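Local coordinates for protein tryptophan decarboxylase 1 (Oryza sativa subsp. japonica, PDB 6KHO) that catalyses the pyridoxal-phosphate-dependent decarboxylation of L-tryptophan to tryptamine and of 5-hydroxy-L-tryptophan to serotonin, at residues A[47-52]-A[97-102]; A[105-110]-A[489-494]; A[177-182]-A[215-220]; A[169-174]-A[338-343]. All coordinates share one frame; numbering follows the deposited sequence.

Contact 1 of 4, residues A[47-52]-A[97-102]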
loop_
_atom_site.group_PDB
_atom_site.type_symbol
_atom_site.label_atom_id
_atom_site.label_comp_id
_atom_site.label_asym_id
_atom_site.label_seq_id
_atom_site.Cartn_x
_atom_site.Cartn_y
_atom_site.Cartn_z
ATOM N N SER A 47 -23.518 10.516 -14.932
ATOM C CA SER A 47 -24.152 9.418 -15.641
ATOM C C SER A 47 -24.132 8.080 -14.901
ATOM O O SER A 47 -24.771 7.137 -15.376
ATOM C CB SER A 47 -23.500 9.251 -17.020
ATOM O OG SER A 47 -22.176 8.751 -16.920
ATOM N N VAL A 48 -23.451 7.966 -13.748
ATOM C CA VAL A 48 -23.248 6.636 -13.157
ATOM C C VAL A 48 -24.574 6.014 -12.717
ATOM O O VAL A 48 -24.782 4.801 -12.868
ATOM C CB VAL A 48 -22.237 6.685 -11.991
ATOM C CG1 VAL A 48 -22.740 7.540 -10.828
ATOM C CG2 VAL A 48 -21.927 5.262 -11.507
ATOM N N GLU A 49 -25.494 6.823 -12.182
ATOM C CA GLU A 49 -26.748 6.279 -11.670
ATOM C C GLU A 49 -27.554 5.590 -12.766
ATOM O O GLU A 49 -28.309 4.648 -12.490
ATOM C CB GLU A 49 -27.574 7.393 -11.018
ATOM C CG GLU A 49 -28.914 6.920 -10.444
ATOM C CD GLU A 49 -29.725 8.038 -9.800
ATOM O OE1 GLU A 49 -29.174 9.135 -9.549
ATOM O OE2 GLU A 49 -30.926 7.822 -9.545
ATOM N N SER A 50 -27.397 6.040 -14.005
ATOM C CA SER A 50 -28.109 5.498 -15.153
ATOM C C SER A 50 -27.498 4.204 -15.664
ATOM O O SER A 50 -28.113 3.532 -16.498
ATOM C CB SER A 50 -28.122 6.535 -16.286
ATOM O OG SER A 50 -26.863 6.567 -16.949
ATOM N N MET A 51 -26.302 3.850 -15.205
ATOM C CA MET A 51 -25.675 2.594 -15.567
ATOM C C MET A 51 -26.143 1.484 -14.627
ATOM O O MET A 51 -26.554 1.751 -13.494
ATOM C CB MET A 51 -24.156 2.720 -15.491
ATOM C CG MET A 51 -23.576 3.922 -16.240
ATOM S SD MET A 51 -21.778 3.986 -16.036
ATOM C CE MET A 51 -21.340 5.370 -17.094
ATOM N N PRO A 52 -26.112 0.231 -15.072
ATOM C CA PRO A 52 -26.356 -0.872 -14.134
ATOM C C PRO A 52 -25.214 -0.943 -13.127
ATOM O O PRO A 52 -24.043 -0.870 -13.499
ATOM C CB PRO A 52 -26.403 -2.108 -15.041
ATOM C CG PRO A 52 -25.608 -1.704 -16.265
ATOM C CD PRO A 52 -25.863 -0.239 -16.448
ATOM N N SER A 97 -21.952 4.417 -7.500
ATOM C CA SER A 97 -23.364 4.570 -7.812
ATOM C C SER A 97 -24.162 4.878 -6.549
ATOM O O SER A 97 -23.896 4.301 -5.493
ATOM C CB SER A 97 -23.917 3.306 -8.468
ATOM O OG SER A 97 -25.317 3.439 -8.668
ATOM N N PRO A 98 -25.166 5.758 -6.623
ATOM C CA PRO A 98 -26.072 5.925 -5.475
ATOM C C PRO A 98 -26.876 4.675 -5.157
ATOM O O PRO A 98 -27.492 4.617 -4.089
ATOM C CB PRO A 98 -26.991 7.077 -5.906
ATOM C CG PRO A 98 -26.941 7.066 -7.374
ATOM C CD PRO A 98 -25.559 6.605 -7.763
ATOM N N ASN A 99 -26.874 3.676 -6.035
ATOM C CA ASN A 99 -27.592 2.426 -5.826
ATOM C C ASN A 99 -26.669 1.273 -5.444
ATOM O O ASN A 99 -27.096 0.115 -5.465
ATOM C CB ASN A 99 -28.401 2.079 -7.088
ATOM C CG ASN A 99 -29.459 3.120 -7.401
ATOM O OD1 ASN A 99 -30.053 3.703 -6.484
ATOM N ND2 ASN A 99 -29.689 3.383 -8.698
ATOM N N PHE A 100 -25.408 1.559 -5.128
ATOM C CA PHE A 100 -24.500 0.561 -4.576
ATOM C C PHE A 100 -24.788 0.436 -3.083
ATOM O O PHE A 100 -24.621 1.407 -2.339
ATOM C CB PHE A 100 -23.050 0.985 -4.837
ATOM C CG PHE A 100 -22.023 0.002 -4.370
ATOM C CD1 PHE A 100 -21.623 -0.030 -3.040
ATOM C CD2 PHE A 100 -21.425 -0.869 -5.265
ATOM C CE1 PHE A 100 -20.655 -0.930 -2.604
ATOM C CE2 PHE A 100 -20.452 -1.760 -4.848
ATOM C CZ PHE A 100 -20.074 -1.801 -3.501
ATOM N N PHE A 101 -25.252 -0.742 -2.648
ATOM C CA PHE A 101 -25.671 -0.960 -1.262
ATOM C C PHE A 101 -24.881 -2.063 -0.563
ATOM O O PHE A 101 -25.302 -2.524 0.502
ATOM C CB PHE A 101 -27.167 -1.308 -1.189
ATOM C CG PHE A 101 -28.074 -0.305 -1.855
ATOM C CD1 PHE A 101 -28.203 0.983 -1.357
ATOM C CD2 PHE A 101 -28.818 -0.661 -2.964
ATOM C CE1 PHE A 101 -29.045 1.902 -1.966
ATOM C CE2 PHE A 101 -29.668 0.257 -3.573
ATOM C CZ PHE A 101 -29.783 1.534 -3.069
ATOM N N ALA A 102 -23.764 -2.505 -1.131
ATOM C CA ALA A 102 -23.034 -3.671 -0.660
ATOM C C ALA A 102 -21.842 -3.289 0.227
ATOM O O ALA A 102 -21.373 -2.145 0.231
ATOM C CB ALA A 102 -22.557 -4.498 -1.856
HETATM O O HOH W 1 -25.170 2.598 -11.256
HETATM O O HOH W 2 -28.327 2.097 -11.018
HETATM O O HOH W 3 -31.857 5.248 -9.731
#
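Glu49 lays its side chain across the ring of Pro98 at about a right angle, its CB and CG each 3.7 Å from Pro98 CG. With CG anti to the backbone N (chi1 -180°) and the chain extended beyond it, the carboxylate carbon also stays close to that ring atom. OE1 is hydrogen-bonded to His497 of helix 495-513. OE2 accepts from a water 2.7 Å away, and the same water accepts from Asn99 ND2 at 3.0 Å; carboxylate and amide planes stand 87° apart. A second water takes another N-H of Asn99 ND2 and reaches Glu49 O. The contact joins the loop after helix 27-47 to a type I beta turn, Ser97 to Phe100, where Ser97 OG accepts from Asn99 N at 3.1 Å, an ST turn. The same hydroxyl, anti to its own backbone N (chi1 175°), meets a third water that lies between Val48 O and Met51 O. Beside this polar row Val48 straddles the start of the turn: its CG2 is 4.0 Å from Ser97 CA, while CG1 faces Pro98 CD at 4.3 Å.

Contact 2 of 4, residues A[105-110]-A[489-494]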
loop_
_atom_site.group_PDB
_atom_site.type_symbol
_atom_site.label_atom_id
_atom_site.label_comp_id
_atom_site.label_asym_id
_atom_site.label_seq_id
_atom_site.Cartn_x
_atom_site.Cartn_y
_atom_site.Cartn_z
ATOM N N PRO A 105 -19.756 1.430 1.931
ATOM C CA PRO A 105 -19.446 2.352 0.831
ATOM C C PRO A 105 -18.020 2.873 0.930
ATOM O O PRO A 105 -17.436 2.957 2.014
ATOM C CB PRO A 105 -20.474 3.476 1.006
ATOM C CG PRO A 105 -20.932 3.373 2.387
ATOM C CD PRO A 105 -20.860 1.921 2.767
ATOM N N SER A 106 -17.439 3.186 -0.225
ATOM C CA SER A 106 -16.142 3.858 -0.277
ATOM C C SER A 106 -16.446 5.342 -0.454
ATOM O O SER A 106 -16.474 5.852 -1.575
ATOM C CB SER A 106 -15.275 3.294 -1.398
ATOM O OG SER A 106 -15.959 3.309 -2.647
ATOM N N THR A 107 -16.704 6.038 0.661
ATOM C CA THR A 107 -17.144 7.424 0.560
ATOM C C THR A 107 -15.984 8.303 0.102
ATOM O O THR A 107 -14.813 8.008 0.355
ATOM C CB THR A 107 -17.734 7.930 1.889
ATOM O OG1 THR A 107 -16.731 8.001 2.924
ATOM C CG2 THR A 107 -18.875 7.013 2.353
ATOM N N ASN A 108 -16.315 9.360 -0.633
ATOM C CA ASN A 108 -15.308 10.137 -1.342
ATOM C C ASN A 108 -15.696 11.612 -1.309
ATOM O O ASN A 108 -16.810 11.978 -0.915
ATOM C CB ASN A 108 -15.158 9.621 -2.789
ATOM C CG ASN A 108 -13.743 9.742 -3.320
ATOM O OD1 ASN A 108 -12.874 10.360 -2.695
ATOM N ND2 ASN A 108 -13.504 9.149 -4.492
ATOM N N SER A 109 -14.768 12.467 -1.743
ATOM C CA SER A 109 -15.024 13.900 -1.754
ATOM C C SER A 109 -14.075 14.574 -2.733
ATOM O O SER A 109 -12.983 14.067 -3.016
ATOM C CB SER A 109 -14.867 14.518 -0.357
ATOM O OG SER A 109 -13.514 14.449 0.099
ATOM N N ALA A 110 -14.506 15.731 -3.241
ATOM C CA ALA A 110 -13.668 16.481 -4.177
ATOM C C ALA A 110 -12.335 16.867 -3.544
ATOM O O ALA A 110 -11.291 16.814 -4.205
ATOM C CB ALA A 110 -14.413 17.721 -4.669
ATOM N N GLY A 489 -24.834 4.863 2.352
ATOM C CA GLY A 489 -23.844 5.919 2.467
ATOM C C GLY A 489 -22.961 6.215 1.269
ATOM O O GLY A 489 -22.088 7.088 1.355
ATOM N N SER A 490 -23.141 5.500 0.160
ATOM C CA SER A 490 -22.478 5.891 -1.081
ATOM C C SER A 490 -22.598 7.401 -1.277
ATOM O O SER A 490 -23.663 7.981 -1.060
ATOM C CB SER A 490 -23.094 5.143 -2.262
ATOM O OG SER A 490 -22.471 5.519 -3.473
ATOM N N SER A 491 -21.478 8.050 -1.626
ATOM C CA SER A 491 -21.420 9.508 -1.515
ATOM C C SER A 491 -22.475 10.205 -2.385
ATOM O O SER A 491 -23.008 11.254 -2.001
ATOM C CB SER A 491 -20.017 10.004 -1.865
ATOM O OG SER A 491 -19.098 9.591 -0.856
ATOM N N LEU A 492 -22.784 9.652 -3.564
ATOM C CA LEU A 492 -23.798 10.262 -4.424
ATOM C C LEU A 492 -25.228 9.963 -3.975
ATOM O O LEU A 492 -26.176 10.527 -4.536
ATOM C CB LEU A 492 -23.601 9.797 -5.870
ATOM C CG LEU A 492 -22.360 10.404 -6.530
ATOM C CD1 LEU A 492 -22.106 9.836 -7.925
ATOM C CD2 LEU A 492 -22.517 11.916 -6.565
ATOM N N GLN A 493 -25.402 9.117 -2.967
ATOM C CA GLN A 493 -26.713 8.597 -2.604
ATOM C C GLN A 493 -27.479 9.588 -1.731
ATOM O O GLN A 493 -26.934 10.126 -0.761
ATOM C CB GLN A 493 -26.525 7.259 -1.889
ATOM C CG GLN A 493 -27.691 6.734 -1.099
ATOM C CD GLN A 493 -27.299 5.479 -0.366
ATOM O OE1 GLN A 493 -27.239 5.459 0.862
ATOM N NE2 GLN A 493 -26.989 4.428 -1.119
ATOM N N GLU A 494 -28.736 9.844 -2.093
ATOM C CA GLU A 494 -29.631 10.709 -1.336
ATOM C C GLU A 494 -30.791 9.889 -0.771
ATOM O O GLU A 494 -30.955 8.703 -1.080
ATOM C CB GLU A 494 -30.154 11.851 -2.210
ATOM C CG GLU A 494 -29.131 12.941 -2.482
ATOM C CD GLU A 494 -29.553 13.886 -3.607
ATOM O OE1 GLU A 494 -30.770 13.974 -3.900
ATOM O OE2 GLU A 494 -28.668 14.543 -4.201
HETATM O O HOH W 4 -19.109 6.323 -2.281
#
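Ser491 OG accepts a hydrogen bond from Asn108 N at 2.8 Å with an N-H...O angle of 163°, a direct backbone-to-side-chain link between the two segments. Its hydroxyl is set there by a first torsion of -69°, which leaves OG anti to its own carbonyl carbon and close to the Thr107 backbone at CA, 3.2 Å away. Ser491 is the second residue of a type I beta turn from Ser490 to Gln493 that leads from strand 481-487 into helix 495-513; the partner loop runs into helix 110-122, with Ser109 as N-cap. A water ties the backbones together as well, donating to Ser106 O at 2.8 Å and accepting from Ser491 N at 3.0 Å. The rest is close packing against the turn's entry. Pro105 presses its ring on the Gly489-Ser490 peptide, CB 3.5 Å from Ser490 N, an approach helped by the lack of a CB on Gly489. Thr107 turns its methyl CG2 to Gly489 O at 3.4 Å, while its OG1 bonds to Met333 N and Lys330 O, so this loop borders the lysine to which the cofactor attaches, though it is not attached here. The second subunit closes over the contact: its Ser120 O receives Asn108 ND2, and its Gln23 NE2 donates to Ser491 O. Within the turn segment, Gly489 N donates to Gln493 OE1 at 2.9 Å, arriving from above the amide plane, 46° out of it.

Contact 3 of 4, residues A[177-182]-A[215-220]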
loop_
_atom_site.group_PDB
_atom_site.type_symbol
_atom_site.label_atom_id
_atom_site.label_comp_id
_atom_site.label_asym_id
_atom_site.label_seq_id
_atom_site.Cartn_x
_atom_site.Cartn_y
_atom_site.Cartn_z
ATOM N N GLU A 177 -2.510 -4.479 7.184
ATOM C CA GLU A 177 -1.160 -4.080 7.575
ATOM C C GLU A 177 -1.123 -3.577 9.014
ATOM O O GLU A 177 -0.148 -3.813 9.733
ATOM C CB GLU A 177 -0.597 -3.005 6.631
ATOM C CG GLU A 177 0.923 -2.778 6.877
ATOM C CD GLU A 177 1.562 -1.830 5.883
ATOM O OE1 GLU A 177 0.849 -1.363 4.964
ATOM O OE2 GLU A 177 2.779 -1.554 6.020
ATOM N N ALA A 178 -2.158 -2.850 9.441
ATOM C CA ALA A 178 -2.210 -2.396 10.822
ATOM C C ALA A 178 -2.294 -3.581 11.782
ATOM O O ALA A 178 -1.655 -3.581 12.846
ATOM C CB ALA A 178 -3.401 -1.450 11.006
ATOM N N MET A 179 -3.062 -4.605 11.413
ATOM C CA MET A 179 -3.100 -5.815 12.217
ATOM C C MET A 179 -1.753 -6.510 12.205
ATOM O O MET A 179 -1.278 -6.974 13.248
ATOM C CB MET A 179 -4.184 -6.757 11.697
ATOM C CG MET A 179 -5.577 -6.322 12.062
ATOM S SD MET A 179 -6.808 -7.224 11.106
ATOM C CE MET A 179 -8.312 -6.617 11.870
ATOM N N LEU A 180 -1.123 -6.593 11.037
ATOM C CA LEU A 180 0.119 -7.354 10.919
ATOM C C LEU A 180 1.230 -6.732 11.763
ATOM O O LEU A 180 1.966 -7.439 12.461
ATOM C CB LEU A 180 0.547 -7.439 9.456
ATOM C CG LEU A 180 1.928 -8.036 9.152
ATOM C CD1 LEU A 180 2.071 -9.449 9.745
ATOM C CD2 LEU A 180 2.173 -8.089 7.662
ATOM N N VAL A 181 1.376 -5.407 11.704
ATOM C CA VAL A 181 2.511 -4.818 12.405
ATOM C C VAL A 181 2.291 -4.872 13.919
ATOM O O VAL A 181 3.247 -5.054 14.679
ATOM C CB VAL A 181 2.802 -3.388 11.897
ATOM C CG1 VAL A 181 3.120 -3.391 10.388
ATOM C CG2 VAL A 181 1.662 -2.409 12.209
ATOM N N THR A 182 1.049 -4.736 14.390
ATOM C CA THR A 182 0.836 -4.853 15.832
ATOM C C THR A 182 0.933 -6.303 16.297
ATOM O O THR A 182 1.381 -6.558 17.420
ATOM C CB THR A 182 -0.510 -4.255 16.259
ATOM O OG1 THR A 182 -1.595 -4.879 15.549
ATOM C CG2 THR A 182 -0.520 -2.745 16.026
ATOM N N SER A 215 -12.087 -11.633 8.271
ATOM C CA SER A 215 -11.218 -12.754 7.924
ATOM C C SER A 215 -9.762 -12.338 7.770
ATOM O O SER A 215 -8.868 -13.168 7.969
ATOM C CB SER A 215 -11.698 -13.414 6.632
ATOM O OG SER A 215 -11.770 -12.471 5.578
ATOM N N THR A 216 -9.508 -11.071 7.446
ATOM C CA THR A 216 -8.141 -10.605 7.257
ATOM C C THR A 216 -7.311 -10.629 8.540
ATOM O O THR A 216 -6.079 -10.679 8.455
ATOM C CB THR A 216 -8.152 -9.199 6.654
ATOM O OG1 THR A 216 -6.899 -8.958 6.002
ATOM C CG2 THR A 216 -8.410 -8.121 7.714
ATOM N N PHE A 217 -7.941 -10.590 9.718
ATOM C CA PHE A 217 -7.179 -10.729 10.963
ATOM C C PHE A 217 -6.526 -12.095 11.052
ATOM O O PHE A 217 -5.337 -12.217 11.377
ATOM C CB PHE A 217 -8.070 -10.524 12.184
ATOM C CG PHE A 217 -7.389 -10.883 13.483
ATOM C CD1 PHE A 217 -6.326 -10.119 13.953
ATOM C CD2 PHE A 217 -7.788 -11.979 14.215
ATOM C CE1 PHE A 217 -5.680 -10.444 15.136
ATOM C CE2 PHE A 217 -7.139 -12.319 15.419
ATOM C CZ PHE A 217 -6.088 -11.544 15.876
ATOM N N PHE A 218 -7.305 -13.146 10.796
ATOM C CA PHE A 218 -6.762 -14.492 10.889
ATOM C C PHE A 218 -5.669 -14.713 9.861
ATOM O O PHE A 218 -4.689 -15.415 10.140
ATOM C CB PHE A 218 -7.902 -15.503 10.752
ATOM C CG PHE A 218 -9.007 -15.279 11.757
ATOM C CD1 PHE A 218 -8.838 -15.655 13.079
ATOM C CD2 PHE A 218 -10.179 -14.641 11.395
ATOM C CE1 PHE A 218 -9.836 -15.428 14.026
ATOM C CE2 PHE A 218 -11.179 -14.415 12.330
ATOM C CZ PHE A 218 -11.006 -14.812 13.645
ATOM N N LYS A 219 -5.793 -14.084 8.691
ATOM C CA LYS A 219 -4.740 -14.184 7.689
ATOM C C LYS A 219 -3.463 -13.483 8.149
ATOM O O LYS A 219 -2.360 -14.004 7.948
ATOM C CB LYS A 219 -5.235 -13.606 6.362
ATOM C CG LYS A 219 -4.167 -13.522 5.287
ATOM C CD LYS A 219 -4.753 -13.056 3.954
ATOM C CE LYS A 219 -3.658 -12.538 3.038
ATOM N NZ LYS A 219 -4.227 -11.794 1.892
ATOM N N ALA A 220 -3.592 -12.303 8.766
ATOM C CA ALA A 220 -2.423 -11.608 9.302
ATOM C C ALA A 220 -1.725 -12.444 10.375
ATOM O O ALA A 220 -0.487 -12.478 10.448
ATOM C CB ALA A 220 -2.847 -10.244 9.856
#
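Met179 sends its sulfur against the CA-CB part of Phe217, SD lying 3.5 Å from Phe217 CA and 3.7 Å from Phe217 CB. The sulfur stands at the edge of the aromatic ring, near its plane: 5.4 Å from the Phe217 centroid and 84° off the ring normal, a Met-aromatic contact in which the two side chains cross at about a right angle. Met179 CG is anti to the carbonyl carbon (chi1 -75°) and the chain beyond is extended, which carries SD out to the neighbouring helix, where Thr216 CG2 meets it at 3.9 Å. Nearer the backbone, Ala220 CB packs on Met179 CB at 4.2 Å, and Leu180 CD1 rests 4.0 Å from Ala220 O. The small alanine fits the close spacing here: the axes of segments 177-182 and 215-220 approach to 9.0 Å with a crossing angle of -36°. Both helices belong to the large domain of this pyridoxal-phosphate enzyme, whose sequence places it in the aminotransferase clan. Helix 175-194 follows strand 168-172, and Met179 also touches Asp298 of the cofactor pocket. Thr216 N bonds to His214 ND1, and the Thr216 side chain comes within about 4 Å of PLP, nearest atoms. The second subunit packs on the same helices, its Leu180 on Leu180 and its Val380 on Thr216. Chemically the side-chain contacts are apolar, with the polarisable sulfur among them, and its place at the ring edge is consistent with a mild attraction to the positively polarised ring hydrogens.

Contact 4 of 4, residues A[169-174]-A[338-343]. With PLP (pyridoxal-5'-phosphate), chain C.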
loop_
_atom_site.group_PDB
_atom_site.type_symbol
_atom_site.label_atom_id
_atom_site.label_comp_id
_atom_site.label_asym_id
_atom_site.label_seq_id
_atom_site.Cartn_x
_atom_site.Cartn_y
_atom_site.Cartn_z
ATOM N N GLY A 169 1.088 7.650 15.687
ATOM C CA GLY A 169 0.278 7.014 14.668
ATOM C C GLY A 169 1.009 6.911 13.350
ATOM O O GLY A 169 2.106 7.443 13.176
ATOM N N VAL A 170 0.381 6.194 12.419
ATOM C CA VAL A 170 0.887 6.073 11.060
ATOM C C VAL A 170 -0.301 5.830 10.139
ATOM O O VAL A 170 -1.250 5.130 10.502
ATOM C CB VAL A 170 1.941 4.946 10.936
ATOM C CG1 VAL A 170 1.342 3.580 11.322
ATOM C CG2 VAL A 170 2.526 4.903 9.508
ATOM N N ILE A 171 -0.250 6.413 8.947
ATOM C CA ILE A 171 -1.226 6.108 7.910
ATOM C C ILE A 171 -0.688 4.938 7.097
ATOM O O ILE A 171 0.417 5.007 6.547
ATOM C CB ILE A 171 -1.497 7.323 7.012
ATOM C CG1 ILE A 171 -2.087 8.475 7.835
ATOM C CG2 ILE A 171 -2.424 6.923 5.871
ATOM C CD1 ILE A 171 -2.181 9.805 7.013
ATOM N N LEU A 172 -1.463 3.864 7.036
ATOM C CA LEU A 172 -1.153 2.674 6.261
ATOM C C LEU A 172 -2.195 2.513 5.158
ATOM O O LEU A 172 -3.205 3.221 5.118
ATOM C CB LEU A 172 -1.123 1.425 7.163
ATOM C CG LEU A 172 -0.169 1.514 8.358
ATOM C CD1 LEU A 172 -0.362 0.358 9.350
ATOM C CD2 LEU A 172 1.276 1.570 7.876
ATOM N N GLY A 173 -1.948 1.560 4.257
ATOM C CA GLY A 173 -2.906 1.299 3.196
ATOM C C GLY A 173 -4.151 0.571 3.679
ATOM O O GLY A 173 -5.261 0.868 3.231
ATOM N N THR A 174 -3.996 -0.379 4.610
ATOM C CA THR A 174 -5.068 -1.319 4.914
ATOM C C THR A 174 -5.116 -1.638 6.400
ATOM O O THR A 174 -4.119 -1.536 7.118
ATOM C CB THR A 174 -4.905 -2.661 4.160
ATOM O OG1 THR A 174 -3.650 -3.264 4.520
ATOM C CG2 THR A 174 -4.968 -2.467 2.636
ATOM N N CYS A 338 -6.437 4.667 2.718
ATOM C CA CYS A 338 -6.191 5.499 3.889
ATOM C C CYS A 338 -6.682 4.804 5.164
ATOM O O CYS A 338 -7.869 4.876 5.489
ATOM C CB CYS A 338 -6.882 6.856 3.732
ATOM S SG CYS A 338 -6.475 8.028 5.091
ATOM N N THR A 339 -5.789 4.123 5.879
ATOM C CA THR A 339 -6.113 3.524 7.174
ATOM C C THR A 339 -5.193 4.133 8.214
ATOM O O THR A 339 -3.980 4.204 7.995
ATOM C CB THR A 339 -5.942 2.000 7.161
ATOM O OG1 THR A 339 -6.784 1.437 6.153
ATOM C CG2 THR A 339 -6.314 1.392 8.530
ATOM N N CYS A 340 -5.760 4.572 9.334
ATOM C CA CYS A 340 -5.000 5.234 10.386
ATOM C C CYS A 340 -4.814 4.274 11.554
ATOM O O CYS A 340 -5.793 3.730 12.063
ATOM C CB CYS A 340 -5.718 6.506 10.843
ATOM S SG CYS A 340 -5.817 7.715 9.478
ATOM N N LEU A 341 -3.564 4.073 11.969
ATOM C CA LEU A 341 -3.232 3.242 13.122
ATOM C C LEU A 341 -2.665 4.119 14.226
ATOM O O LEU A 341 -1.746 4.902 13.974
ATOM C CB LEU A 341 -2.204 2.170 12.743
ATOM C CG LEU A 341 -1.510 1.479 13.923
ATOM C CD1 LEU A 341 -2.531 0.641 14.718
ATOM C CD2 LEU A 341 -0.359 0.622 13.427
ATOM N N TYR A 342 -3.187 3.969 15.444
ATOM C CA TYR A 342 -2.701 4.681 16.622
ATOM C C TYR A 342 -2.216 3.669 17.649
ATOM O O TYR A 342 -2.859 2.636 17.848
ATOM C CB TYR A 342 -3.801 5.548 17.257
ATOM C CG TYR A 342 -4.297 6.662 16.360
ATOM C CD1 TYR A 342 -5.346 6.447 15.474
ATOM C CD2 TYR A 342 -3.703 7.926 16.389
ATOM C CE1 TYR A 342 -5.809 7.470 14.644
ATOM C CE2 TYR A 342 -4.161 8.961 15.568
ATOM C CZ TYR A 342 -5.212 8.726 14.702
ATOM O OH TYR A 342 -5.664 9.733 13.880
ATOM N N VAL A 343 -1.081 3.959 18.293
ATOM C CA VAL A 343 -0.520 3.074 19.311
ATOM C C VAL A 343 -0.144 3.898 20.533
ATOM O O VAL A 343 0.225 5.071 20.421
ATOM C CB VAL A 343 0.703 2.278 18.787
ATOM C CG1 VAL A 343 0.324 1.450 17.543
ATOM C CG2 VAL A 343 1.859 3.198 18.466
HETATM N N1 PLP C . -12.094 -4.810 9.296
HETATM C C2 PLP C . -13.340 -4.216 9.255
HETATM C C2A PLP C . -14.210 -4.137 10.470
HETATM C C3 PLP C . -13.807 -3.682 8.064
HETATM O O3 PLP C . -15.041 -3.091 8.027
HETATM C C4 PLP C . -13.021 -3.729 6.919
HETATM C C4A PLP C . -13.342 -2.838 5.754
HETATM C C5 PLP C . -11.769 -4.328 6.960
HETATM C C6 PLP C . -11.310 -4.873 8.156
HETATM C C5A PLP C . -10.963 -4.369 5.679
HETATM O O4P PLP C . -9.613 -4.719 5.871
HETATM P P PLP C . -8.474 -4.270 4.802
HETATM O O1P PLP C . -8.900 -4.606 3.399
HETATM O O2P PLP C . -7.206 -4.991 5.189
HETATM O O3P PLP C . -8.239 -2.770 4.842
#
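Strands 169-172 and 339-343 run antiparallel, with Val170-Leu341 and Leu172-Thr339 as hydrogen-bonded pairs; Ile171-Cys340 is the non-hydrogen-bonded pair between them and Gly169-Tyr342 another at the end. Val170 and Leu341 exchange two bonds, N to O, of 2.9 Å each, the one from Leu341 N nearly straight at 172°. Leu172 N reaches Thr339 O at 2.7 Å, and Thr339 N returns to Leu172 O at 2.8 Å. On the face of Val170, Leu172 and Leu341, Leu341 CD2 touches both Val170 CG1 (4.0 Å) and Leu172 CD1 (4.1 Å). On the other face Ile171 CG1 touches Cys340 SG. Thr339, on the face of the leucines, has OG1 anti to its carbonyl carbon (chi1 -59°); that oxygen bonds to Ser327 OG and comes within 3.5 Å of Thr174 CA just past the strand end. Thr174 then caps the next helix, its OG1 accepting from Glu177 N. Its CB is 3.4 Å from PLP O3P, which puts the turn after the strand beside the cofactor phosphate. PLP is hydrogen-bonded to Thr175 N, Ser176 OG and Gly381 N of the second subunit. In the seven-stranded mixed sheet of the PLP-binding domain, 168-172 is an outermost strand of the sheet within this chain and 339-343 joins it to strand 323-326. Helix 175-194 covers the leucine face through Ala178 and Val181, and helix 133-149 packs on Cys340 and Tyr342 with Leu143 and Leu146.

All four contacts are buried, but they differ in what holds them. Contacts 3 and 4 share the large domain and touch each other: the leucines of the strand pair in contact 4 pack on helix 175-194 of contact 3, which follows directly after strand 168-172. Contact 4 is a backbone-bonded sheet edge, contact 3 an apolar helix pair. Contacts 1 and 2 join loops instead and are built from turns, with waters bridging their polar atoms; they meet where Ser97 O and Pro98 O receive Ser490 OG and Gln493 NE2. Contact 1, whose centre is about 21 Å from the centre of the chain, is untouched by the second subunit, whereas that subunit reaches contacts 2, 3 and 4.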